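Translation initiation factor eIF2B subunit epsilon (Schizosaccharomyces pombe, PDB 5B04) forms part of the eIF2B complex, which catalyses the exchange of GDP for GTP on the gamma subunit of initiation factor eIF2. Local coordinates at residues D341-T355 with S358-V372. Numbering follows the deposited sequence.
Sequences DASVVANTIIGRNCT and SNCSIDSAFLWEDVV
V344, V345 and A346 pair in register with S361, I362 and D363, as expected of neighbouring coils in a left-handed beta-helix, the fold of this LbH domain. The two strands run parallel, 1° apart, and V344 N gives its hydrogen to C360 O (2.6 Å) while V344 O accepts from I362 N. Past the next corner, on another sheet of the coil, L367 N donates to I349 O. V345, I350, I362 and L367 share the hydrophobic interior, where T348 CG2 meets I362 CG2 at 3.6 Å. At the corner, E369 can be traced outward along R352. E369 CB lies 3.7 Å from R352 O. With chi1 at -70°, E369 CG stands beside its own backbone N and close to R352 N. E369 CD then packs 3.6 Å from R352 CB, and E369 OE2 also nears R352 CG. The two side chains run side by side, but E369 OE2 stays 5.0 Å from R352 NH1, and R352 NE instead makes a salt bridge with E316. With an alanine here in place of E369, R352 CB would probably lose its cover and the guanidinium a nearby negative charge. Further on, C354 SG accepts a weak hydrogen bond from V371 N, 3.5 Å away.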
ATOM      1  N   ASP I 341       4.579 -40.246 -36.464  1.00 74.72           N
ATOM      2  CA  ASP I 341       4.930 -38.906 -36.922  1.00 55.83           C
ATOM      3  C   ASP I 341       3.803 -38.260 -37.722  1.00 68.61           C
ATOM      4  O   ASP I 341       3.113 -38.933 -38.487  1.00 76.71           O
ATOM      5  CB  ASP I 341       6.202 -38.955 -37.774  1.00 62.59           C
ATOM      6  CG  ASP I 341       7.386 -39.536 -37.024  1.00 84.68           C
ATOM      7  OD1 ASP I 341       7.514 -39.270 -35.811  1.00 90.65           O
ATOM      8  OD2 ASP I 341       8.188 -40.261 -37.650  1.00 80.49           O
ATOM      9  N   ALA I 342       3.629 -36.954 -37.532  1.00 69.82           N
ATOM     10  CA  ALA I 342       2.651 -36.159 -38.277  1.00 69.10           C
ATOM     11  C   ALA I 342       1.227 -36.704 -38.165  1.00 72.73           C
ATOM     12  O   ALA I 342       0.411 -36.511 -39.067  1.00 77.44           O
ATOM     13  CB  ALA I 342       3.062 -36.062 -39.743  1.00 78.13           C
ATOM     14  N   SER I 343       0.933 -37.377 -37.059  1.00 73.22           N
ATOM     15  CA  SER I 343      -0.396 -37.934 -36.838  1.00 69.72           C
ATOM     16  C   SER I 343      -1.256 -36.984 -36.011  1.00 65.91           C
ATOM     17  O   SER I 343      -0.781 -36.379 -35.051  1.00 67.44           O
ATOM     18  CB  SER I 343      -0.299 -39.295 -36.149  1.00 71.52           C
ATOM     19  OG  SER I 343       0.417 -40.221 -36.949  1.00 77.29           O
ATOM     20  N   VAL I 344      -2.524 -36.860 -36.393  1.00 53.03           N
ATOM     21  CA  VAL I 344      -3.440 -35.953 -35.712  1.00 58.02           C
ATOM     22  C   VAL I 344      -4.598 -36.704 -35.062  1.00 65.63           C
ATOM     23  O   VAL I 344      -5.439 -37.281 -35.749  1.00 67.01           O
ATOM     24  CB  VAL I 344      -4.013 -34.901 -36.678  1.00 53.15           C
ATOM     25  CG1 VAL I 344      -4.890 -33.914 -35.923  1.00 56.63           C
ATOM     26  CG2 VAL I 344      -2.889 -34.178 -37.402  1.00 56.49           C
ATOM     27  N   VAL I 345      -4.635 -36.686 -33.734  1.00 64.82           N
ATOM     28  CA  VAL I 345      -5.697 -37.351 -32.988  1.00 60.28           C
ATOM     29  C   VAL I 345      -6.565 -36.322 -32.270  1.00 59.08           C
ATOM     30  O   VAL I 345      -6.080 -35.583 -31.415  1.00 61.42           O
ATOM     31  CB  VAL I 345      -5.127 -38.347 -31.965  1.00 55.06           C
ATOM     32  CG1 VAL I 345      -6.239 -39.179 -31.365  1.00 52.59           C
ATOM     33  CG2 VAL I 345      -4.092 -39.245 -32.624  1.00 72.29           C
ATOM     34  N   ALA I 346      -7.848 -36.278 -32.615  1.00 52.57           N
ATOM     35  CA  ALA I 346      -8.739 -35.258 -32.072  1.00 43.25           C
ATOM     36  C   ALA I 346     -10.097 -35.822 -31.666  1.00 54.46           C
ATOM     37  O   ALA I 346     -10.768 -36.471 -32.464  1.00 66.66           O
ATOM     38  CB  ALA I 346      -8.923 -34.139 -33.086  1.00 49.93           C
ATOM     39  N   ASN I 347     -10.489 -35.561 -30.421  1.00 56.48           N
ATOM     40  CA  ASN I 347     -11.803 -35.938 -29.900  1.00 59.54           C
ATOM     41  C   ASN I 347     -12.028 -37.453 -29.875  1.00 63.38           C
ATOM     42  O   ASN I 347     -13.163 -37.922 -29.915  1.00 70.96           O
ATOM     43  CB  ASN I 347     -12.911 -35.249 -30.714  1.00 54.40           C
ATOM     44  CG  ASN I 347     -14.259 -35.273 -30.014  1.00 60.72           C
ATOM     45  OD1 ASN I 347     -14.336 -35.329 -28.786  1.00 65.85           O
ATOM     46  ND2 ASN I 347     -15.332 -35.234 -30.795  1.00 57.12           N
ATOM     47  N   THR I 348     -10.946 -38.222 -29.794  1.00 57.68           N
ATOM     48  CA  THR I 348     -11.071 -39.677 -29.748  1.00 58.17           C
ATOM     49  C   THR I 348     -10.620 -40.256 -28.412  1.00 57.65           C
ATOM     50  O   THR I 348      -9.867 -39.628 -27.668  1.00 51.66           O
ATOM     51  CB  THR I 348     -10.255 -40.361 -30.862  1.00 63.08           C
ATOM     52  OG1 THR I 348      -8.905 -40.548 -30.421  1.00 66.24           O
ATOM     53  CG2 THR I 348     -10.268 -39.531 -32.127  1.00 60.68           C
ATOM     54  N   ILE I 349     -11.088 -41.465 -28.123  1.00 61.37           N
ATOM     55  CA  ILE I 349     -10.672 -42.194 -26.932  1.00 62.52           C
ATOM     56  C   ILE I 349      -9.867 -43.425 -27.340  1.00 56.95           C
ATOM     57  O   ILE I 349     -10.299 -44.205 -28.188  1.00 57.58           O
ATOM     58  CB  ILE I 349     -11.881 -42.616 -26.076  1.00 40.50           C
ATOM     59  CG1 ILE I 349     -12.606 -41.382 -25.540  1.00 55.42           C
ATOM     60  CG2 ILE I 349     -11.439 -43.508 -24.928  1.00 51.70           C
ATOM     61  CD1 ILE I 349     -13.900 -41.694 -24.820  1.00 72.26           C
ATOM     62  N   ILE I 350      -8.692 -43.588 -26.741  1.00 54.58           N
ATOM     63  CA  ILE I 350      -7.792 -44.678 -27.103  1.00 45.17           C
ATOM     64  C   ILE I 350      -7.456 -45.554 -25.900  1.00 53.71           C
ATOM     65  O   ILE I 350      -7.013 -45.061 -24.865  1.00 57.43           O
ATOM     66  CB  ILE I 350      -6.488 -44.139 -27.716  1.00 53.47           C
ATOM     67  CG1 ILE I 350      -6.795 -43.300 -28.958  1.00 54.16           C
ATOM     68  CG2 ILE I 350      -5.546 -45.281 -28.061  1.00 53.89           C
ATOM     69  CD1 ILE I 350      -5.589 -42.598 -29.534  1.00 58.47           C
ATOM     70  N   GLY I 351      -7.665 -46.859 -26.048  1.00 54.18           N
ATOM     71  CA  GLY I 351      -7.406 -47.799 -24.973  1.00 53.26           C
ATOM     72  C   GLY I 351      -5.930 -48.048 -24.726  1.00 57.86           C
ATOM     73  O   GLY I 351      -5.069 -47.421 -25.340  1.00 52.64           O
ATOM     74  N   ARG I 352      -5.644 -48.974 -23.815  1.00 66.33           N
ATOM     75  CA  ARG I 352      -4.272 -49.326 -23.468  1.00 58.40           C
ATOM     76  C   ARG I 352      -3.546 -50.026 -24.614  1.00 70.52           C
ATOM     77  O   ARG I 352      -4.158 -50.758 -25.393  1.00 78.37           O
ATOM     78  CB  ARG I 352      -4.250 -50.227 -22.229  1.00 58.81           C
ATOM     79  CG  ARG I 352      -4.609 -49.539 -20.923  1.00 53.39           C
ATOM     80  CD  ARG I 352      -3.367 -49.311 -20.075  1.00 57.80           C
ATOM     81  NE  ARG I 352      -3.692 -48.917 -18.707  1.00 67.59           N
ATOM     82  CZ  ARG I 352      -3.792 -49.768 -17.689  1.00 62.60           C
ATOM     83  NH1 ARG I 352      -3.594 -51.064 -17.885  1.00 66.36           N
ATOM     84  NH2 ARG I 352      -4.090 -49.324 -16.477  1.00 67.01           N
ATOM     85  N   ASN I 353      -2.241 -49.783 -24.703  1.00 64.58           N
ATOM     86  CA  ASN I 353      -1.352 -50.518 -25.601  1.00 60.47           C
ATOM     87  C   ASN I 353      -1.781 -50.507 -27.069  1.00 58.95           C
ATOM     88  O   ASN I 353      -1.933 -51.559 -27.684  1.00 61.97           O
ATOM     89  CB  ASN I 353      -1.221 -51.967 -25.121  1.00 57.84           C
ATOM     90  CG  ASN I 353       0.060 -52.627 -25.593  1.00 77.33           C
ATOM     91  OD1 ASN I 353       0.674 -52.197 -26.570  1.00 78.05           O
ATOM     92  ND2 ASN I 353       0.470 -53.681 -24.898  1.00 99.48           N
ATOM     93  N   CYS I 354      -1.968 -49.316 -27.629  1.00 67.51           N
ATOM     94  CA  CYS I 354      -2.325 -49.193 -29.039  1.00 65.05           C
ATOM     95  C   CYS I 354      -1.151 -48.676 -29.863  1.00 73.61           C
ATOM     96  O   CYS I 354      -0.193 -48.127 -29.323  1.00 69.82           O
ATOM     97  CB  CYS I 354      -3.533 -48.272 -29.211  1.00 56.16           C
ATOM     98  SG  CYS I 354      -5.066 -48.925 -28.522  1.00 71.53           S
ATOM     99  N   THR I 355      -1.232 -48.858 -31.177  1.00 61.59           N
ATOM    100  CA  THR I 355      -0.183 -48.397 -32.077  1.00 65.19           C
ATOM    101  C   THR I 355      -0.775 -47.668 -33.278  1.00 70.99           C
ATOM    102  O   THR I 355      -1.497 -48.257 -34.083  1.00 63.70           O
ATOM    103  CB  THR I 355       0.696 -49.563 -32.569  1.00 74.92           C
ATOM    104  OG1 THR I 355       1.491 -50.055 -31.485  1.00 75.92           O
ATOM    105  CG2 THR I 355       1.616 -49.102 -33.689  1.00 75.21           C
ATOM    106  N   SER I 358       2.278 -43.337 -38.872  1.00 72.64           N
ATOM    107  CA  SER I 358       2.573 -41.978 -39.311  1.00 63.39           C
ATOM    108  C   SER I 358       1.484 -41.415 -40.220  1.00 62.93           C
ATOM    109  O   SER I 358       0.775 -42.164 -40.892  1.00 70.01           O
ATOM    110  CB  SER I 358       3.923 -41.939 -40.033  1.00 77.71           C
ATOM    111  OG  SER I 358       3.935 -42.821 -41.143  1.00 68.19           O
ATOM    112  N   ASN I 359       1.366 -40.089 -40.225  1.00 66.58           N
ATOM    113  CA  ASN I 359       0.414 -39.371 -41.074  1.00 78.75           C
ATOM    114  C   ASN I 359      -1.022 -39.870 -40.954  1.00 76.67           C
ATOM    115  O   ASN I 359      -1.717 -40.030 -41.957  1.00 75.91           O
ATOM    116  CB  ASN I 359       0.857 -39.439 -42.538  1.00 78.93           C
ATOM    117  CG  ASN I 359       2.032 -38.530 -42.833  1.00 90.30           C
ATOM    118  OD1 ASN I 359       1.873 -37.318 -42.975  1.00 87.48           O
ATOM    119  ND2 ASN I 359       3.223 -39.112 -42.927  1.00 90.94           N
ATOM    120  N   CYS I 360      -1.463 -40.109 -39.724  1.00 70.63           N
ATOM    121  CA  CYS I 360      -2.831 -40.549 -39.482  1.00 72.27           C
ATOM    122  C   CYS I 360      -3.705 -39.398 -39.003  1.00 67.69           C
ATOM    123  O   CYS I 360      -3.236 -38.494 -38.312  1.00 68.51           O
ATOM    124  CB  CYS I 360      -2.859 -41.684 -38.456  1.00 73.61           C
ATOM    125  SG  CYS I 360      -2.184 -43.246 -39.055  1.00 78.03           S
ATOM    126  N   SER I 361      -4.978 -39.438 -39.380  1.00 65.32           N
ATOM    127  CA  SER I 361      -5.946 -38.455 -38.913  1.00 58.70           C
ATOM    128  C   SER I 361      -7.136 -39.156 -38.272  1.00 68.20           C
ATOM    129  O   SER I 361      -8.004 -39.686 -38.965  1.00 63.19           O
ATOM    130  CB  SER I 361      -6.414 -37.562 -40.062  1.00 57.83           C
ATOM    131  OG  SER I 361      -7.394 -36.639 -39.620  1.00 59.88           O
ATOM    132  N   ILE I 362      -7.169 -39.159 -36.944  1.00 66.66           N
ATOM    133  CA  ILE I 362      -8.245 -39.812 -36.211  1.00 52.51           C
ATOM    134  C   ILE I 362      -9.098 -38.778 -35.484  1.00 54.98           C
ATOM    135  O   ILE I 362      -8.601 -38.039 -34.633  1.00 64.09           O
ATOM    136  CB  ILE I 362      -7.695 -40.837 -35.205  1.00 46.64           C
ATOM    137  CG1 ILE I 362      -6.653 -41.731 -35.882  1.00 57.31           C
ATOM    138  CG2 ILE I 362      -8.823 -41.677 -34.630  1.00 58.96           C
ATOM    139  CD1 ILE I 362      -6.116 -42.828 -34.995  1.00 42.19           C
ATOM    140  N   ASP I 363     -10.381 -38.729 -35.825  1.00 49.01           N
ATOM    141  CA  ASP I 363     -11.274 -37.706 -35.288  1.00 59.91           C
ATOM    142  C   ASP I 363     -12.596 -38.281 -34.780  1.00 59.77           C
ATOM    143  O   ASP I 363     -13.335 -38.908 -35.533  1.00 56.00           O
ATOM    144  CB  ASP I 363     -11.547 -36.639 -36.352  1.00 69.68           C
ATOM    145  CG  ASP I 363     -12.511 -35.571 -35.875  1.00 71.59           C
ATOM    146  OD1 ASP I 363     -12.071 -34.646 -35.161  1.00 83.62           O
ATOM    147  OD2 ASP I 363     -13.709 -35.655 -36.216  1.00 85.40           O
ATOM    148  N   SER I 364     -12.875 -38.056 -33.498  1.00 61.90           N
ATOM    149  CA  SER I 364     -14.133 -38.462 -32.866  1.00 63.08           C
ATOM    150  C   SER I 364     -14.363 -39.973 -32.877  1.00 69.16           C
ATOM    151  O   SER I 364     -15.505 -40.431 -32.861  1.00 61.80           O
ATOM    152  CB  SER I 364     -15.317 -37.758 -33.537  1.00 57.35           C
ATOM    153  OG  SER I 364     -15.113 -36.357 -33.593  1.00 67.26           O
ATOM    154  N   ALA I 365     -13.282 -40.745 -32.885  1.00 60.88           N
ATOM    155  CA  ALA I 365     -13.386 -42.200 -32.936  1.00 65.62           C
ATOM    156  C   ALA I 365     -13.245 -42.835 -31.555  1.00 66.66           C
ATOM    157  O   ALA I 365     -13.019 -42.145 -30.561  1.00 68.28           O
ATOM    158  CB  ALA I 365     -12.341 -42.767 -33.884  1.00 60.06           C
ATOM    159  N   PHE I 366     -13.387 -44.155 -31.501  1.00 66.24           N
ATOM    160  CA  PHE I 366     -13.209 -44.904 -30.262  1.00 59.12           C
ATOM    161  C   PHE I 366     -12.271 -46.085 -30.473  1.00 58.35           C
ATOM    162  O   PHE I 366     -12.539 -46.964 -31.291  1.00 64.51           O
ATOM    163  CB  PHE I 366     -14.552 -45.401 -29.722  1.00 54.09           C
ATOM    164  CG  PHE I 366     -15.492 -44.303 -29.321  1.00 46.01           C
ATOM    165  CD1 PHE I 366     -16.356 -43.741 -30.244  1.00 48.44           C
ATOM    166  CD2 PHE I 366     -15.520 -43.838 -28.016  1.00 55.53           C
ATOM    167  CE1 PHE I 366     -17.225 -42.734 -29.877  1.00 47.59           C
ATOM    168  CE2 PHE I 366     -16.388 -42.831 -27.642  1.00 61.32           C
ATOM    169  CZ  PHE I 366     -17.243 -42.278 -28.574  1.00 52.55           C
ATOM    170  N   LEU I 367     -11.170 -46.099 -29.732  1.00 58.17           N
ATOM    171  CA  LEU I 367     -10.208 -47.190 -29.807  1.00 46.67           C
ATOM    172  C   LEU I 367     -10.090 -47.904 -28.470  1.00 58.22           C
ATOM    173  O   LEU I 367      -9.740 -47.294 -27.459  1.00 66.03           O
ATOM    174  CB  LEU I 367      -8.834 -46.676 -30.241  1.00 55.76           C
ATOM    175  CG  LEU I 367      -8.476 -46.697 -31.727  1.00 54.18           C
ATOM    176  CD1 LEU I 367      -9.474 -45.909 -32.562  1.00 45.99           C
ATOM    177  CD2 LEU I 367      -7.072 -46.150 -31.909  1.00 71.30           C
ATOM    178  N   TRP I 368     -10.381 -49.197 -28.465  1.00 62.93           N
ATOM    179  CA  TRP I 368     -10.235 -49.995 -27.257  1.00 56.28           C
ATOM    180  C   TRP I 368      -8.821 -50.577 -27.235  1.00 56.58           C
ATOM    181  O   TRP I 368      -7.955 -50.112 -27.973  1.00 70.48           O
ATOM    182  CB  TRP I 368     -11.317 -51.076 -27.195  1.00 52.67           C
ATOM    183  CG  TRP I 368     -12.717 -50.501 -27.167  1.00 58.76           C
ATOM    184  CD1 TRP I 368     -13.058 -49.179 -27.103  1.00 60.00           C
ATOM    185  CD2 TRP I 368     -13.954 -51.229 -27.205  1.00 64.09           C
ATOM    186  NE1 TRP I 368     -14.424 -49.038 -27.100  1.00 52.04           N
ATOM    187  CE2 TRP I 368     -14.998 -50.281 -27.161  1.00 66.86           C
ATOM    188  CE3 TRP I 368     -14.279 -52.586 -27.270  1.00 59.25           C
ATOM    189  CZ2 TRP I 368     -16.342 -50.649 -27.181  1.00 61.65           C
ATOM    190  CZ3 TRP I 368     -15.616 -52.949 -27.290  1.00 64.68           C
ATOM    191  CH2 TRP I 368     -16.629 -51.983 -27.246  1.00 51.77           C
ATOM    192  N   GLU I 369      -8.574 -51.576 -26.396  1.00 47.65           N
ATOM    193  CA  GLU I 369      -7.203 -52.043 -26.177  1.00 58.64           C
ATOM    194  C   GLU I 369      -6.580 -52.754 -27.381  1.00 66.75           C
ATOM    195  O   GLU I 369      -7.273 -53.384 -28.178  1.00 63.49           O
ATOM    196  CB  GLU I 369      -7.147 -52.970 -24.962  1.00 54.95           C
ATOM    197  CG  GLU I 369      -7.364 -52.266 -23.635  1.00 61.96           C
ATOM    198  CD  GLU I 369      -6.626 -52.940 -22.495  1.00 79.92           C
ATOM    199  OE1 GLU I 369      -5.747 -53.784 -22.773  1.00 71.73           O
ATOM    200  OE2 GLU I 369      -6.921 -52.626 -21.323  1.00 86.22           O
ATOM    201  N   ASP I 370      -5.261 -52.624 -27.501  1.00 62.99           N
ATOM    202  CA  ASP I 370      -4.456 -53.362 -28.479  1.00 61.01           C
ATOM    203  C   ASP I 370      -4.848 -53.139 -29.940  1.00 63.88           C
ATOM    204  O   ASP I 370      -4.591 -53.992 -30.789  1.00 68.50           O
ATOM    205  CB  ASP I 370      -4.502 -54.859 -28.165  1.00 61.74           C
ATOM    206  CG  ASP I 370      -3.888 -55.189 -26.818  1.00 84.62           C
ATOM    207  OD1 ASP I 370      -4.614 -55.133 -25.803  1.00 87.97           O
ATOM    208  OD2 ASP I 370      -2.679 -55.500 -26.774  1.00 79.17           O
ATOM    209  N   VAL I 371      -5.453 -51.994 -30.237  1.00 54.98           N
ATOM    210  CA  VAL I 371      -5.773 -51.651 -31.619  1.00 48.31           C
ATOM    211  C   VAL I 371      -4.535 -51.118 -32.333  1.00 63.41           C
ATOM    212  O   VAL I 371      -3.884 -50.190 -31.854  1.00 71.07           O
ATOM    213  CB  VAL I 371      -6.898 -50.604 -31.706  1.00 56.01           C
ATOM    214  CG1 VAL I 371      -7.173 -50.239 -33.157  1.00 49.30           C
ATOM    215  CG2 VAL I 371      -8.159 -51.125 -31.040  1.00 63.64           C
ATOM    216  N   VAL I 372      -4.211 -51.710 -33.478  1.00 69.54           N
ATOM    217  CA  VAL I 372      -3.065 -51.271 -34.267  1.00 65.15           C
ATOM    218  C   VAL I 372      -3.517 -50.649 -35.584  1.00 64.63           C
ATOM    219  O   VAL I 372      -4.252 -51.266 -36.355  1.00 58.98           O
ATOM    220  CB  VAL I 372      -2.098 -52.436 -34.557  1.00 56.15           C
ATOM    221  CG1 VAL I 372      -1.086 -52.039 -35.621  1.00 52.14           C
ATOM    222  CG2 VAL I 372      -1.398 -52.871 -33.278  1.00 67.07           C
TER